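Local coordinates for amine Dehydrogenase (Pseudomonas putida, PDB 1JMX), which probably serves in electron transfer, carrying two covalently bound c-type hemes as the alpha subunit of a quinohemoprotein amine dehydrogenase, at residues Y236-N241 with L249-A254; R285-Q290 with T303-G308; A395-K400 with L407-L412; A414-E419 with L464-T469. All coordinates share one frame; numbering follows the deposited sequence.

Contact 1. Residues Y236-N241 with L249-A254; sequences YEWRGN and LRQVFA
Arg-239 and Glu-237, two residues apart on one strand of a beta hairpin, form a salt bridge within that strand: NH1 and NH2 of Arg-239 close end-on upon the single oxygen OE1 of Glu-237, NH1 at 2.9 Å. The chain of Arg-239 bends at chi2 (-63°), which folds the guanidinium back along its own strand. Both charges have further partners, Glu-35, the stronger one, for Arg-239 and Arg-79 for Glu-237, so a small ionic network covers this flank of the eight-stranded antiparallel barrel. Across the hairpin, Trp-238 with Phe-253 and Gly-240 with Gln-251 each form two backbone hydrogen bonds, the shortest being Gln-251 N to Gly-240 O at 2.8 Å. CG1 of Val-252 sits over the centre of one guanidinium face, 3.7 Å from Arg-239 CZ, an apolar lid on the charged group. On the other face of the sheet Trp-238, with CG anti to the backbone N (chi1 173°), lies alongside Gln-251 and Phe-253. Its ring is nearly parallel to that of Phe-253 but slid so far that CD1 of Trp-238 and CD2 of Phe-253, 3.4 Å apart, make the main touch. Gly-240 belongs to the same face, where a CB would clash with Gln-251 OE1. That oxygen accepts the indole N-H in the plane of the ring, NE1 of Trp-238 to OE1 of Gln-251 measuring 3.0 Å.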
loop_
_atom_site.group_PDB
_atom_site.type_symbol
_atom_site.label_atom_id
_atom_site.label_comp_id
_atom_site.label_asym_id
_atom_site.label_seq_id
_atom_site.Cartn_x
_atom_site.Cartn_y
_atom_site.Cartn_z
ATOM N N TYR A 236 30.765 -1.729 2.078
ATOM C CA TYR A 236 30.387 -0.860 0.962
ATOM C C TYR A 236 29.095 -0.080 1.174
ATOM O O TYR A 236 28.929 0.987 0.592
ATOM C CB TYR A 236 30.319 -1.644 -0.357
ATOM C CG TYR A 236 29.077 -2.498 -0.546
ATOM C CD1 TYR A 236 28.074 -2.116 -1.437
ATOM C CD2 TYR A 236 28.915 -3.692 0.156
ATOM C CE1 TYR A 236 26.942 -2.900 -1.627
ATOM C CE2 TYR A 236 27.788 -4.484 -0.024
ATOM C CZ TYR A 236 26.810 -4.086 -0.917
ATOM O OH TYR A 236 25.717 -4.886 -1.122
ATOM N N GLU A 237 28.194 -0.598 2.010
ATOM C CA GLU A 237 26.916 0.067 2.280
ATOM C C GLU A 237 27.031 1.271 3.206
ATOM O O GLU A 237 26.935 1.164 4.429
ATOM C CB GLU A 237 25.879 -0.925 2.810
ATOM C CG GLU A 237 25.364 -1.918 1.770
ATOM C CD GLU A 237 24.428 -1.298 0.727
ATOM O OE1 GLU A 237 24.285 -0.057 0.661
ATOM O OE2 GLU A 237 23.821 -2.070 -0.042
ATOM N N TRP A 238 27.197 2.429 2.581
ATOM C CA TRP A 238 27.347 3.699 3.267
ATOM C C TRP A 238 26.011 4.324 3.653
ATOM O O TRP A 238 25.153 4.558 2.805
ATOM C CB TRP A 238 28.134 4.648 2.363
ATOM C CG TRP A 238 28.245 6.056 2.848
ATOM C CD1 TRP A 238 27.311 7.047 2.719
ATOM C CD2 TRP A 238 29.385 6.655 3.473
ATOM N NE1 TRP A 238 27.803 8.228 3.218
ATOM C CE2 TRP A 238 29.074 8.019 3.686
ATOM C CE3 TRP A 238 30.640 6.175 3.871
ATOM C CZ2 TRP A 238 29.980 8.910 4.280
ATOM C CZ3 TRP A 238 31.536 7.057 4.459
ATOM C CH2 TRP A 238 31.201 8.410 4.659
ATOM N N ARG A 239 25.853 4.605 4.944
ATOM C CA ARG A 239 24.645 5.229 5.462
ATOM C C ARG A 239 25.059 6.452 6.253
ATOM O O ARG A 239 25.759 6.343 7.248
ATOM C CB ARG A 239 23.870 4.263 6.363
ATOM C CG ARG A 239 23.313 3.070 5.634
ATOM C CD ARG A 239 22.298 3.486 4.585
ATOM N NE ARG A 239 21.790 2.324 3.868
ATOM C CZ ARG A 239 22.467 1.681 2.927
ATOM N NH1 ARG A 239 23.675 2.091 2.575
ATOM N NH2 ARG A 239 21.958 0.600 2.370
ATOM N N GLY A 240 24.614 7.622 5.823
ATOM C CA GLY A 240 24.995 8.822 6.530
ATOM C C GLY A 240 23.884 9.813 6.756
ATOM O O GLY A 240 22.792 9.689 6.209
ATOM N N ASN A 241 24.158 10.773 7.631
ATOM C CA ASN A 241 23.207 11.821 7.934
ATOM C C ASN A 241 23.996 13.114 7.991
ATOM O O ASN A 241 24.920 13.258 8.795
ATOM C CB ASN A 241 22.500 11.575 9.266
ATOM C CG ASN A 241 21.365 12.552 9.492
ATOM O OD1 ASN A 241 21.556 13.652 10.036
ATOM N ND2 ASN A 241 20.182 12.178 9.029
ATOM N N LEU A 249 19.845 15.416 5.932
ATOM C CA LEU A 249 19.786 14.612 4.729
ATOM C C LEU A 249 20.432 13.255 4.961
ATOM O O LEU A 249 21.517 13.169 5.526
ATOM C CB LEU A 249 20.503 15.312 3.576
ATOM C CG LEU A 249 20.105 16.744 3.205
ATOM C CD1 LEU A 249 20.691 17.076 1.848
ATOM C CD2 LEU A 249 18.602 16.902 3.159
ATOM N N ARG A 250 19.719 12.199 4.588
ATOM C CA ARG A 250 20.220 10.839 4.691
ATOM C C ARG A 250 21.016 10.555 3.414
ATOM O O ARG A 250 20.666 11.027 2.334
ATOM C CB ARG A 250 19.052 9.857 4.769
ATOM C CG ARG A 250 18.776 9.253 6.136
ATOM C CD ARG A 250 18.413 10.297 7.196
ATOM N NE ARG A 250 17.814 9.677 8.388
ATOM C CZ ARG A 250 17.536 10.310 9.532
ATOM N NH1 ARG A 250 17.806 11.608 9.679
ATOM N NH2 ARG A 250 16.927 9.652 10.521
ATOM N N GLN A 251 22.088 9.787 3.542
ATOM C CA GLN A 251 22.917 9.424 2.407
ATOM C C GLN A 251 22.905 7.911 2.309
ATOM O O GLN A 251 23.288 7.224 3.249
ATOM C CB GLN A 251 24.369 9.870 2.617
ATOM C CG GLN A 251 24.577 11.357 2.822
ATOM C CD GLN A 251 26.043 11.721 2.922
ATOM O OE1 GLN A 251 26.827 11.021 3.563
ATOM N NE2 GLN A 251 26.423 12.813 2.276
ATOM N N VAL A 252 22.423 7.389 1.193
ATOM C CA VAL A 252 22.411 5.952 0.976
ATOM C C VAL A 252 23.258 5.733 -0.278
ATOM O O VAL A 252 22.783 5.885 -1.413
ATOM C CB VAL A 252 20.972 5.407 0.791
ATOM C CG1 VAL A 252 21.002 3.936 0.434
ATOM C CG2 VAL A 252 20.161 5.636 2.061
ATOM N N PHE A 253 24.543 5.477 -0.059
ATOM C CA PHE A 253 25.473 5.266 -1.159
ATOM C C PHE A 253 26.076 3.881 -1.093
ATOM O O PHE A 253 25.991 3.190 -0.076
ATOM C CB PHE A 253 26.643 6.267 -1.112
ATOM C CG PHE A 253 26.237 7.708 -0.979
ATOM C CD1 PHE A 253 25.076 8.189 -1.567
ATOM C CD2 PHE A 253 27.027 8.589 -0.247
ATOM C CE1 PHE A 253 24.704 9.522 -1.427
ATOM C CE2 PHE A 253 26.664 9.924 -0.104
ATOM C CZ PHE A 253 25.496 10.388 -0.696
ATOM N N ALA A 254 26.672 3.489 -2.210
ATOM C CA ALA A 254 27.375 2.234 -2.332
ATOM C C ALA A 254 28.774 2.753 -2.602
ATOM O O ALA A 254 28.990 3.483 -3.562
ATOM C CB ALA A 254 26.868 1.445 -3.507
#

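Contact 2. Residues R285-Q290 with T303-G308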
loop_
_atom_site.group_PDB
_atom_site.type_symbol
_atom_site.label_atom_id
_atom_site.label_comp_id
_atom_site.label_asym_id
_atom_site.label_seq_id
_atom_site.Cartn_x
_atom_site.Cartn_y
_atom_site.Cartn_z
ATOM N N ARG A 285 39.627 11.638 -12.311
ATOM C CA ARG A 285 38.318 11.366 -12.887
ATOM C C ARG A 285 37.680 12.683 -13.305
ATOM O O ARG A 285 38.028 13.749 -12.800
ATOM C CB ARG A 285 37.406 10.673 -11.855
ATOM C CG ARG A 285 37.806 9.234 -11.487
ATOM C CD ARG A 285 36.967 8.157 -12.224
ATOM N NE ARG A 285 35.576 8.094 -11.754
ATOM C CZ ARG A 285 34.578 8.822 -12.261
ATOM N NH1 ARG A 285 34.799 9.673 -13.263
ATOM N NH2 ARG A 285 33.360 8.724 -11.741
ATOM N N LEU A 286 36.762 12.599 -14.254
ATOM C CA LEU A 286 36.036 13.761 -14.733
ATOM C C LEU A 286 34.572 13.392 -14.509
ATOM O O LEU A 286 33.991 12.624 -15.280
ATOM C CB LEU A 286 36.348 13.997 -16.214
ATOM C CG LEU A 286 35.864 15.283 -16.882
ATOM C CD1 LEU A 286 36.154 16.494 -16.013
ATOM C CD2 LEU A 286 36.543 15.410 -18.235
ATOM N N LEU A 287 34.021 13.879 -13.398
ATOM C CA LEU A 287 32.646 13.609 -12.986
ATOM C C LEU A 287 31.508 14.118 -13.862
ATOM O O LEU A 287 30.674 13.331 -14.309
ATOM C CB LEU A 287 32.407 14.112 -11.563
ATOM C CG LEU A 287 32.876 13.267 -10.383
ATOM C CD1 LEU A 287 32.306 13.880 -9.107
ATOM C CD2 LEU A 287 32.385 11.830 -10.542
ATOM N N ALA A 288 31.441 15.432 -14.062
ATOM C CA ALA A 288 30.363 16.014 -14.848
ATOM C C ALA A 288 30.642 17.413 -15.411
ATOM O O ALA A 288 31.622 18.062 -15.046
ATOM C CB ALA A 288 29.092 16.046 -14.000
ATOM N N VAL A 289 29.785 17.832 -16.341
ATOM C CA VAL A 289 29.840 19.147 -16.965
ATOM C C VAL A 289 28.536 19.757 -16.466
ATOM O O VAL A 289 27.494 19.105 -16.518
ATOM C CB VAL A 289 29.768 19.061 -18.518
ATOM C CG1 VAL A 289 30.137 20.393 -19.142
ATOM C CG2 VAL A 289 30.664 17.968 -19.041
ATOM N N GLN A 290 28.584 20.980 -15.951
ATOM C CA GLN A 290 27.378 21.628 -15.443
ATOM C C GLN A 290 27.287 23.067 -15.948
ATOM O O GLN A 290 28.015 23.932 -15.481
ATOM C CB GLN A 290 27.379 21.622 -13.906
ATOM C CG GLN A 290 27.610 20.248 -13.267
ATOM C CD GLN A 290 27.479 20.267 -11.753
ATOM O OE1 GLN A 290 27.580 21.313 -11.124
ATOM N NE2 GLN A 290 27.238 19.104 -11.164
ATOM N N THR A 303 30.864 24.743 -15.774
ATOM C CA THR A 303 31.796 24.319 -14.751
ATOM C C THR A 303 31.987 22.805 -14.807
ATOM O O THR A 303 31.041 22.054 -15.003
ATOM C CB THR A 303 31.375 24.808 -13.345
ATOM O OG1 THR A 303 31.505 23.741 -12.397
ATOM C CG2 THR A 303 29.957 25.350 -13.343
ATOM N N LEU A 304 33.246 22.384 -14.760
ATOM C CA LEU A 304 33.610 20.975 -14.800
ATOM C C LEU A 304 33.880 20.491 -13.385
ATOM O O LEU A 304 34.542 21.169 -12.599
ATOM C CB LEU A 304 34.848 20.760 -15.680
ATOM C CG LEU A 304 34.718 20.973 -17.195
ATOM C CD1 LEU A 304 33.604 20.086 -17.747
ATOM C CD2 LEU A 304 34.444 22.436 -17.517
ATOM N N VAL A 305 33.328 19.331 -13.052
ATOM C CA VAL A 305 33.492 18.752 -11.723
ATOM C C VAL A 305 34.313 17.486 -11.879
ATOM O O VAL A 305 34.165 16.763 -12.870
ATOM C CB VAL A 305 32.116 18.399 -11.093
ATOM C CG1 VAL A 305 32.272 18.087 -9.612
ATOM C CG2 VAL A 305 31.131 19.537 -11.302
ATOM N N GLY A 306 35.209 17.234 -10.928
ATOM C CA GLY A 306 36.021 16.038 -11.017
ATOM C C GLY A 306 37.114 15.932 -9.985
ATOM O O GLY A 306 37.160 16.695 -9.020
ATOM N N SER A 307 37.986 14.954 -10.190
ATOM C CA SER A 307 39.103 14.718 -9.294
ATOM C C SER A 307 40.410 14.668 -10.083
ATOM O O SER A 307 40.504 13.982 -11.103
ATOM C CB SER A 307 38.889 13.406 -8.532
ATOM O OG SER A 307 39.967 13.140 -7.649
ATOM N N GLY A 308 41.410 15.407 -9.606
ATOM C CA GLY A 308 42.705 15.439 -10.266
ATOM C C GLY A 308 42.660 16.113 -11.625
ATOM O O GLY A 308 43.254 15.621 -12.592
#
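A classic beta bulge interrupts this antiparallel hairpin of domain III, assigned by sequence to the immunoglobulin-like E-set group: Leu-287 and Ala-288 both stand opposite Val-305. Leu-287 takes helix-like backbone angles (phi -64°, psi -60°), and the extra residue is absorbed there. Within the bulge, Val-305 N gives a nearly straight bond to Ala-288 O (2.9 Å), while the return bond from Ala-288 N to Val-305 O is longer, at 3.3 Å. The ladder resumes where Gln-290 N reaches Thr-303 O at 2.8 Å, almost along the C=O axis; at the other end Arg-285 N meets Ser-307 O, also at 2.8 Å. Gly-306 is nearly fully extended, and a CB there would run into Arg-285 O.

Side chains divide between two faces. On one, Val-289 and Leu-304 lie side by side, CG1 of Val-289 3.7 Å from CD1 of Leu-304, and Val-289 also packs on Val-357 and Leu-359 of strand 354-362. On the other, Gln-290 runs extended beyond CG and crosses Val-305 obliquely, its CD 3.8 Å from Val-305 CG2. The amide goes on to the barrel, where OE1 accepts from Arg-197 NE and NE2 donates to Val-196 O. An alanine here would remove both of these bonds and would probably loosen the join between this sheet and the barrel, and would take the amide away from CG2 of Val-305. The contact thus sets an apolar face against its own domain and a mixed one against the barrel, to which the Gln-290 amide makes the polar link.

Contact 3. Residues A395-K400 with L407-L412; sequences AEAWGK and LRIGYL
Glu-396 sends CG anti to its backbone N (chi1 177°) and stays extended beyond it, whereas Arg-408, also anti at chi1, stays extended through CD and turns at chi3 (114°), so the two chains cross at about a right angle. Their ends meet in a salt bridge, OE2 of Glu-396 only 2.5 Å from NH1 of Arg-408, although the bent N-H makes it weak as a hydrogen bond. Trp-398, with CG beside the backbone N (chi1 -67°), brings its indole NE1 to Glu-396 OE1 at 2.8 Å. The carboxylate is therefore shared, one oxygen by the indole, the other by the guanidinium and a water that also bonds Tyr-411 OH. Arg-408 lays its aliphatic part across the ring, CB 3.7 Å from the centroid of the six-membered ring of Trp-398, a CH-pi contact over the face. Along the backbone, Gly-399 N to Leu-407 O and Ala-397 N to Gly-410 O, each 2.8 Å, hold the hairpin. Trp-398 pairs with Arg-408 but Glu-396 with Tyr-411, so the 407-412 side takes up one extra residue, where Ile-409 points toward the partner strand. On the face of Ala-397, its CB meets Leu-412 CD1 at 3.5 Å. That apolar side rests on Tyr-362 of strand 354-362, through Leu-407, Ile-409 and Leu-412, and on Phe-293 of strand 285-295; Glu-396 and Tyr-411 lie against Val-371 of strand 367-378.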
loop_
_atom_site.group_PDB
_atom_site.type_symbol
_atom_site.label_atom_id
_atom_site.label_comp_id
_atom_site.label_asym_id
_atom_site.label_seq_id
_atom_site.Cartn_x
_atom_site.Cartn_y
_atom_site.Cartn_z
ATOM N N ALA A 395 11.913 19.206 -17.196
ATOM C CA ALA A 395 11.557 19.114 -18.614
ATOM C C ALA A 395 12.786 18.707 -19.412
ATOM O O ALA A 395 13.747 19.465 -19.517
ATOM C CB ALA A 395 11.012 20.437 -19.117
ATOM N N GLU A 396 12.769 17.477 -19.915
ATOM C CA GLU A 396 13.871 16.924 -20.690
ATOM C C GLU A 396 13.758 17.219 -22.187
ATOM O O GLU A 396 12.862 16.729 -22.861
ATOM C CB GLU A 396 13.946 15.425 -20.447
ATOM C CG GLU A 396 14.994 14.701 -21.241
ATOM C CD GLU A 396 14.803 13.213 -21.149
ATOM O OE1 GLU A 396 13.751 12.728 -21.609
ATOM O OE2 GLU A 396 15.677 12.526 -20.590
ATOM N N ALA A 397 14.713 17.992 -22.695
ATOM C CA ALA A 397 14.749 18.403 -24.097
ATOM C C ALA A 397 15.469 17.439 -25.029
ATOM O O ALA A 397 16.498 16.875 -24.676
ATOM C CB ALA A 397 15.363 19.787 -24.210
ATOM N N TRP A 398 14.913 17.284 -26.229
ATOM C CA TRP A 398 15.473 16.417 -27.260
ATOM C C TRP A 398 15.494 17.120 -28.606
ATOM O O TRP A 398 14.571 17.847 -28.964
ATOM C CB TRP A 398 14.659 15.131 -27.419
ATOM C CG TRP A 398 14.717 14.241 -26.245
ATOM C CD1 TRP A 398 14.053 14.403 -25.069
ATOM C CD2 TRP A 398 15.496 13.049 -26.112
ATOM N NE1 TRP A 398 14.370 13.389 -24.206
ATOM C CE2 TRP A 398 15.254 12.538 -24.816
ATOM C CE3 TRP A 398 16.378 12.357 -26.962
ATOM C CZ2 TRP A 398 15.858 11.368 -24.343
ATOM C CZ3 TRP A 398 16.984 11.187 -26.491
ATOM C CH2 TRP A 398 16.718 10.707 -25.190
ATOM N N GLY A 399 16.537 16.842 -29.373
ATOM C CA GLY A 399 16.671 17.428 -30.691
ATOM C C GLY A 399 17.306 16.399 -31.594
ATOM O O GLY A 399 17.161 15.192 -31.382
ATOM N N LYS A 400 18.005 16.868 -32.612
ATOM C CA LYS A 400 18.675 15.970 -33.532
ATOM C C LYS A 400 20.053 16.505 -33.816
ATOM O O LYS A 400 20.247 17.719 -33.912
ATOM C CB LYS A 400 17.887 15.829 -34.838
ATOM C CG LYS A 400 16.670 14.924 -34.733
ATOM C CD LYS A 400 16.169 14.545 -36.105
ATOM C CE LYS A 400 15.109 13.442 -36.030
ATOM N NZ LYS A 400 13.866 13.872 -35.333
ATOM N N LEU A 407 19.106 13.518 -30.175
ATOM C CA LEU A 407 20.095 14.108 -29.293
ATOM C C LEU A 407 19.402 14.534 -28.002
ATOM O O LEU A 407 18.457 15.315 -28.043
ATOM C CB LEU A 407 20.668 15.353 -29.986
ATOM C CG LEU A 407 22.013 16.037 -29.707
ATOM C CD1 LEU A 407 21.784 17.551 -29.754
ATOM C CD2 LEU A 407 22.634 15.632 -28.388
ATOM N N ARG A 408 19.816 13.973 -26.869
ATOM C CA ARG A 408 19.236 14.390 -25.599
ATOM C C ARG A 408 20.044 15.617 -25.171
ATOM O O ARG A 408 21.247 15.525 -24.927
ATOM C CB ARG A 408 19.323 13.293 -24.531
ATOM C CG ARG A 408 18.616 13.697 -23.220
ATOM C CD ARG A 408 18.560 12.565 -22.203
ATOM N NE ARG A 408 19.355 12.834 -21.001
ATOM C CZ ARG A 408 18.909 13.470 -19.921
ATOM N NH1 ARG A 408 17.663 13.918 -19.872
ATOM N NH2 ARG A 408 19.714 13.688 -18.889
ATOM N N ILE A 409 19.392 16.775 -25.181
ATOM C CA ILE A 409 20.032 18.021 -24.804
ATOM C C ILE A 409 20.290 18.039 -23.303
ATOM O O ILE A 409 21.431 18.184 -22.865
ATOM C CB ILE A 409 19.164 19.257 -25.200
ATOM C CG1 ILE A 409 19.210 19.509 -26.714
ATOM C CG2 ILE A 409 19.679 20.506 -24.517
ATOM C CD1 ILE A 409 18.662 18.417 -27.565
ATOM N N GLY A 410 19.220 17.900 -22.525
ATOM C CA GLY A 410 19.338 17.910 -21.078
ATOM C C GLY A 410 18.061 18.436 -20.464
ATOM O O GLY A 410 17.003 18.375 -21.081
ATOM N N TYR A 411 18.151 18.948 -19.245
ATOM C CA TYR A 411 16.983 19.489 -18.558
ATOM C C TYR A 411 16.950 20.999 -18.747
ATOM O O TYR A 411 17.740 21.717 -18.134
ATOM C CB TYR A 411 17.039 19.154 -17.067
ATOM C CG TYR A 411 16.916 17.677 -16.752
ATOM C CD1 TYR A 411 17.728 17.084 -15.785
ATOM C CD2 TYR A 411 15.956 16.884 -17.384
ATOM C CE1 TYR A 411 17.587 15.739 -15.451
ATOM C CE2 TYR A 411 15.803 15.538 -17.056
ATOM C CZ TYR A 411 16.622 14.974 -16.090
ATOM O OH TYR A 411 16.493 13.642 -15.773
ATOM N N LEU A 412 16.037 21.473 -19.595
ATOM C CA LEU A 412 15.911 22.900 -19.883
ATOM C C LEU A 412 14.839 23.590 -19.056
ATOM O O LEU A 412 13.810 22.997 -18.743
ATOM C CB LEU A 412 15.629 23.120 -21.374
ATOM C CG LEU A 412 16.720 22.724 -22.373
ATOM C CD1 LEU A 412 16.324 23.157 -23.769
ATOM C CD2 LEU A 412 18.022 23.378 -21.991
HETATM O O HOH W 1 13.230 21.746 -16.386
HETATM O O HOH W 2 16.125 11.836 -17.943
#

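Contact 4. Residues A414-E419 with L464-T469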
loop_
_atom_site.group_PDB
_atom_site.type_symbol
_atom_site.label_atom_id
_atom_site.label_comp_id
_atom_site.label_asym_id
_atom_site.label_seq_id
_atom_site.Cartn_x
_atom_site.Cartn_y
_atom_site.Cartn_z
ATOM N N ALA A 414 11.691 25.735 -17.828
ATOM C CA ALA A 414 10.361 25.804 -18.402
ATOM C C ALA A 414 9.312 26.333 -17.452
ATOM O O ALA A 414 9.550 26.523 -16.261
ATOM C CB ALA A 414 9.946 24.419 -18.886
ATOM N N SER A 415 8.143 26.588 -18.017
ATOM C CA SER A 415 6.985 27.047 -17.273
ATOM C C SER A 415 6.213 25.773 -16.959
ATOM O O SER A 415 6.171 24.846 -17.770
ATOM C CB SER A 415 6.130 27.971 -18.144
ATOM O OG SER A 415 4.795 28.053 -17.662
ATOM N N TRP A 416 5.596 25.734 -15.787
ATOM C CA TRP A 416 4.847 24.563 -15.372
ATOM C C TRP A 416 3.424 24.876 -15.006
ATOM O O TRP A 416 3.140 25.902 -14.387
ATOM C CB TRP A 416 5.526 23.899 -14.177
ATOM C CG TRP A 416 6.852 23.345 -14.502
ATOM C CD1 TRP A 416 8.056 23.978 -14.393
ATOM C CD2 TRP A 416 7.128 22.038 -15.000
ATOM N NE1 TRP A 416 9.067 23.141 -14.789
ATOM C CE2 TRP A 416 8.526 21.943 -15.168
ATOM C CE3 TRP A 416 6.332 20.937 -15.323
ATOM C CZ2 TRP A 416 9.143 20.789 -15.645
ATOM C CZ3 TRP A 416 6.945 19.792 -15.798
ATOM C CH2 TRP A 416 8.339 19.727 -15.955
ATOM N N LYS A 417 2.532 23.984 -15.417
ATOM C CA LYS A 417 1.127 24.099 -15.095
ATOM C C LYS A 417 0.503 22.718 -14.959
ATOM O O LYS A 417 1.100 21.702 -15.312
ATOM C CB LYS A 417 0.356 24.951 -16.107
ATOM C CG LYS A 417 0.274 24.402 -17.506
ATOM C CD LYS A 417 -0.631 25.300 -18.347
ATOM C CE LYS A 417 -0.316 25.199 -19.836
ATOM N NZ LYS A 417 -0.450 23.800 -20.318
ATOM N N VAL A 418 -0.712 22.708 -14.434
ATOM C CA VAL A 418 -1.467 21.495 -14.199
ATOM C C VAL A 418 -2.833 21.591 -14.894
ATOM O O VAL A 418 -3.456 22.658 -14.925
ATOM C CB VAL A 418 -1.613 21.291 -12.659
ATOM C CG1 VAL A 418 -2.986 20.744 -12.290
ATOM C CG2 VAL A 418 -0.501 20.384 -12.157
ATOM N N GLU A 419 -3.268 20.485 -15.492
ATOM C CA GLU A 419 -4.559 20.430 -16.167
ATOM C C GLU A 419 -5.232 19.120 -15.818
ATOM O O GLU A 419 -4.557 18.140 -15.536
ATOM C CB GLU A 419 -4.370 20.483 -17.679
ATOM C CG GLU A 419 -3.482 21.609 -18.135
ATOM C CD GLU A 419 -3.613 21.879 -19.609
ATOM O OE1 GLU A 419 -3.445 20.927 -20.420
ATOM O OE2 GLU A 419 -3.893 23.051 -19.949
ATOM N N LEU A 464 -4.087 14.490 -12.296
ATOM C CA LEU A 464 -3.532 15.611 -13.043
ATOM C C LEU A 464 -2.575 15.356 -14.209
ATOM O O LEU A 464 -1.867 14.352 -14.277
ATOM C CB LEU A 464 -2.870 16.582 -12.059
ATOM C CG LEU A 464 -3.739 17.121 -10.921
ATOM C CD1 LEU A 464 -2.917 18.056 -10.056
ATOM C CD2 LEU A 464 -4.964 17.843 -11.483
ATOM N N LYS A 465 -2.559 16.321 -15.117
ATOM C CA LYS A 465 -1.705 16.299 -16.292
ATOM C C LYS A 465 -0.702 17.415 -16.052
ATOM O O LYS A 465 -1.083 18.560 -15.828
ATOM C CB LYS A 465 -2.532 16.568 -17.555
ATOM C CG LYS A 465 -1.841 16.171 -18.841
ATOM C CD LYS A 465 -2.838 15.929 -19.974
ATOM C CE LYS A 465 -3.660 17.182 -20.295
ATOM N NZ LYS A 465 -4.423 17.032 -21.584
ATOM N N VAL A 466 0.570 17.049 -16.008
ATOM C CA VAL A 466 1.649 17.997 -15.763
ATOM C C VAL A 466 2.209 18.540 -17.074
ATOM O O VAL A 466 2.850 17.810 -17.827
ATOM C CB VAL A 466 2.766 17.319 -14.942
ATOM C CG1 VAL A 466 3.960 18.238 -14.791
ATOM C CG2 VAL A 466 2.224 16.917 -13.572
ATOM N N ILE A 467 1.972 19.826 -17.334
ATOM C CA ILE A 467 2.442 20.460 -18.568
ATOM C C ILE A 467 3.652 21.366 -18.372
ATOM O O ILE A 467 3.619 22.301 -17.573
ATOM C CB ILE A 467 1.336 21.332 -19.236
ATOM C CG1 ILE A 467 -0.017 20.618 -19.212
ATOM C CG2 ILE A 467 1.734 21.682 -20.675
ATOM C CD1 ILE A 467 -0.031 19.335 -19.935
ATOM N N ALA A 468 4.715 21.073 -19.115
ATOM C CA ALA A 468 5.935 21.873 -19.092
ATOM C C ALA A 468 6.042 22.546 -20.456
ATOM O O ALA A 468 5.793 21.918 -21.485
ATOM C CB ALA A 468 7.151 20.994 -18.865
ATOM N N THR A 469 6.350 23.837 -20.464
ATOM C CA THR A 469 6.496 24.556 -21.721
ATOM C C THR A 469 7.860 25.223 -21.696
ATOM O O THR A 469 8.139 26.062 -20.844
ATOM C CB THR A 469 5.369 25.588 -21.942
ATOM O OG1 THR A 469 5.387 26.553 -20.891
ATOM C CG2 THR A 469 4.014 24.914 -21.955
#
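Six backbone hydrogen bonds join the strands, two for each of the pairs Ser-415 with Thr-469, Lys-417 with Ile-467 and Glu-419 with Lys-465; the shortest runs from Lys-465 N to Glu-419 O at 2.7 Å. On the face that carries Trp-416, Val-418, Val-466 and Ala-468, the indole is packed by small apolar groups. Ala-468 CB sits over the six-membered ring of Trp-416, 3.4 Å from its centroid, while Val-466 CG1 comes to the ring's edge, 3.5 Å from Trp-416 CZ3. A leucine in place of Trp-416 would remove the ring face and edge and would probably leave Ala-468 and Val-466 less well packed. A further apolar pair is tight, with CG1 of Val-418 3.5 Å from CD1 of Leu-464. Charge belongs to the opposite face: Lys-417, in the crowded rotamer (chi1 65°), arches over Ile-467, NZ 3.1 Å from its CG2, to form a salt bridge with Glu-419 on its own strand (NZ to OE2 3.5 Å). Glu-419 crosses Ile-467 at about a right angle, its OE1 3.6 Å from Ile-467 CG1. Side chains alternate between an apolar face and a mainly polar one, as in a sandwich strand, consistent with the E-set assignment of this domain.

How the contacts relate
Following the chain, four strand pairs close in series, and no two cross or enclose one another. Contact 1 seals a short hairpin of the barrel; contact 2, whose nearest atoms lie about 11 Å away, seals a longer one, with 12 intervening residues, in the next domain. Contact 3 closes a hairpin over 6 residues. Contact 4 is the long-range member: 44 residues, including helices 423-427 and 430-433, separate its segments. Strand 406-420 pairs with both 391-400 and 462-470, which puts all three in one sheet, and contacts 3 and 4 touch where Ala-395 N lies 3.5 Å from Trp-416 CZ2. Each pair joins strands within one part: barrel, domain III, then domain IV twice.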